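Local coordinates for protein p13 MTCP-1 (Homo sapiens, PDB 1A1X) that binds the PH domains of the kinases AKT1 and AKT2 and enhances their phosphorylation and activation, at residues Tyr22-Glu25 with Tyr26-Trp30. Numbering follows the deposited sequence.
Sequences YRDE and YQRTW
The carboxylate of D24 meets R28 and W30 at the tightly bonded part of this hairpin, where its two oxygens divide five N-H donors between them. OD2 lies in the ring plane of W30, and the indole NE1 of W30 reaches D24 OD2 at 2.9 Å in a nearly straight bond (170°), arriving from above the carboxylate plane. R28 grips the same oxygen side-on: its NH2 lies 2.9 Å and its NE 3.0 Å from D24 OD2, the latter on the syn lone pair, closing a salt bridge. D24 OD1 serves the turn backbone instead, accepting Y26 N at 2.9 Å and R28 N from opposite faces of the carboxylate plane. A chi1 of 60° swings the D24 carboxylate back toward the turn, where OD1 meets both amides; so many donors fix the carboxylate's rotation and would be expected to stabilise its negative charge.

The main chain closes the loop with its own bonds: Q27 N bonds to D24 O, D24 N to R28 O, and Y22 and W30 form an antiparallel hydrogen-bonded pair, N to O in both directions. Buried Y22 and W30 share one sheet face, where both touch L14 of the neighbouring strand. On the other face, in the non-hydrogen-bonded pair R23 and T29, R23 CG merely brushes T29 CG2 (3.8 Å).

Packing is looser at the exposed tip. There E25 CG sits over the centre of the Y26 ring in a CH-pi contact, 6° off the normal, while the E25 carboxylate turns to D12 N; the CA-CB bond of Q27 points away from residues 22-25. With D24 OD1 and Y26 N adding an Asx turn over its start, the evidence describes a type I turn with a G1-type bulge at Q27, the 3:5 hairpin, joining strands 21-24 and 29-36 of the TCL1-family beta barrel.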
loop_
_atom_site.group_PDB
_atom_site.type_symbol
_atom_site.label_atom_id
_atom_site.label_comp_id
_atom_site.label_asym_id
_atom_site.label_seq_id
_atom_site.Cartn_x
_atom_site.Cartn_y
_atom_site.Cartn_z
ATOM N N TYR A 22 -18.583 -0.955 -7.283
ATOM C CA TYR A 22 -18.989 -2.261 -6.814
ATOM C C TYR A 22 -19.796 -2.168 -5.532
ATOM O O TYR A 22 -19.835 -1.130 -4.880
ATOM C CB TYR A 22 -17.738 -3.111 -6.551
ATOM C CG TYR A 22 -16.946 -3.441 -7.800
ATOM C CD1 TYR A 22 -16.145 -2.479 -8.423
ATOM C CD2 TYR A 22 -17.027 -4.703 -8.380
ATOM C CE1 TYR A 22 -15.455 -2.775 -9.598
ATOM C CE2 TYR A 22 -16.344 -5.008 -9.548
ATOM C CZ TYR A 22 -15.563 -4.043 -10.153
ATOM O OH TYR A 22 -14.899 -4.348 -11.314
ATOM N N ARG A 23 -20.427 -3.276 -5.170
ATOM C CA ARG A 23 -21.199 -3.375 -3.933
ATOM C C ARG A 23 -20.851 -4.697 -3.247
ATOM O O ARG A 23 -20.725 -5.724 -3.914
ATOM C CB ARG A 23 -22.699 -3.302 -4.212
ATOM C CG ARG A 23 -23.195 -1.907 -4.515
ATOM C CD ARG A 23 -24.697 -1.832 -4.367
ATOM N NE ARG A 23 -25.368 -2.715 -5.311
ATOM C CZ ARG A 23 -26.603 -2.526 -5.760
ATOM N NH1 ARG A 23 -27.311 -1.476 -5.350
ATOM N NH2 ARG A 23 -27.126 -3.378 -6.634
ATOM N N ASP A 24 -20.662 -4.668 -1.931
ATOM C CA ASP A 24 -20.320 -5.882 -1.194
ATOM C C ASP A 24 -21.559 -6.541 -0.603
ATOM O O ASP A 24 -22.682 -6.124 -0.882
ATOM C CB ASP A 24 -19.260 -5.603 -0.108
ATOM C CG ASP A 24 -19.711 -4.579 0.931
ATOM O OD1 ASP A 24 -20.919 -4.388 1.125
ATOM O OD2 ASP A 24 -18.847 -3.961 1.575
ATOM N N GLU A 25 -21.353 -7.561 0.215
ATOM C CA GLU A 25 -22.455 -8.283 0.843
ATOM C C GLU A 25 -23.356 -7.431 1.752
ATOM O O GLU A 25 -24.455 -7.855 2.102
ATOM C CB GLU A 25 -21.911 -9.463 1.641
ATOM C CG GLU A 25 -20.970 -9.066 2.781
ATOM C CD GLU A 25 -19.505 -9.135 2.397
ATOM O OE1 GLU A 25 -19.169 -8.875 1.219
ATOM O OE2 GLU A 25 -18.687 -9.452 3.287
ATOM N N TYR A 26 -22.881 -6.248 2.143
ATOM C CA TYR A 26 -23.636 -5.336 3.006
ATOM C C TYR A 26 -24.300 -4.201 2.239
ATOM O O TYR A 26 -24.851 -3.282 2.852
ATOM C CB TYR A 26 -22.724 -4.722 4.060
ATOM C CG TYR A 26 -22.044 -5.728 4.935
ATOM C CD1 TYR A 26 -22.759 -6.777 5.504
ATOM C CD2 TYR A 26 -20.682 -5.635 5.200
ATOM C CE1 TYR A 26 -22.135 -7.711 6.317
ATOM C CE2 TYR A 26 -20.045 -6.565 6.015
ATOM C CZ TYR A 26 -20.777 -7.599 6.567
ATOM O OH TYR A 26 -20.159 -8.530 7.364
ATOM N N GLN A 27 -24.228 -4.259 0.909
ATOM C CA GLN A 27 -24.796 -3.234 0.028
ATOM C C GLN A 27 -24.005 -1.928 0.043
ATOM O O GLN A 27 -24.468 -0.906 -0.457
ATOM C CB GLN A 27 -26.263 -2.955 0.365
ATOM C CG GLN A 27 -27.216 -4.097 0.051
ATOM C CD GLN A 27 -28.606 -3.846 0.617
ATOM O OE1 GLN A 27 -28.983 -4.416 1.651
ATOM N NE2 GLN A 27 -29.368 -2.969 -0.043
ATOM N N ARG A 28 -22.813 -1.962 0.628
ATOM C CA ARG A 28 -21.960 -0.787 0.672
ATOM C C ARG A 28 -21.237 -0.657 -0.665
ATOM O O ARG A 28 -20.874 -1.655 -1.291
ATOM C CB ARG A 28 -20.938 -0.914 1.795
ATOM C CG ARG A 28 -21.549 -0.925 3.172
ATOM C CD ARG A 28 -20.479 -1.054 4.207
ATOM N NE ARG A 28 -19.638 -2.207 3.926
ATOM C CZ ARG A 28 -18.555 -2.530 4.620
ATOM N NH1 ARG A 28 -18.174 -1.780 5.649
ATOM N NH2 ARG A 28 -17.848 -3.602 4.282
ATOM N N THR A 29 -21.047 0.575 -1.115
ATOM C CA THR A 29 -20.369 0.801 -2.381
ATOM C C THR A 29 -18.856 0.968 -2.232
ATOM O O THR A 29 -18.360 1.481 -1.225
ATOM C CB THR A 29 -20.958 2.007 -3.134
ATOM O OG1 THR A 29 -20.954 3.151 -2.282
ATOM C CG2 THR A 29 -22.376 1.717 -3.576
ATOM N N TRP A 30 -18.134 0.472 -3.230
ATOM C CA TRP A 30 -16.682 0.546 -3.287
ATOM C C TRP A 30 -16.339 1.110 -4.650
ATOM O O TRP A 30 -16.957 0.730 -5.642
ATOM C CB TRP A 30 -16.084 -0.844 -3.170
ATOM C CG TRP A 30 -16.182 -1.442 -1.819
ATOM C CD1 TRP A 30 -17.297 -1.973 -1.234
ATOM C CD2 TRP A 30 -15.114 -1.610 -0.879
ATOM N NE1 TRP A 30 -16.988 -2.465 0.010
ATOM C CE2 TRP A 30 -15.654 -2.257 0.254
ATOM C CE3 TRP A 30 -13.752 -1.280 -0.885
ATOM C CZ2 TRP A 30 -14.878 -2.585 1.372
ATOM C CZ3 TRP A 30 -12.978 -1.610 0.229
ATOM C CH2 TRP A 30 -13.546 -2.255 1.340
#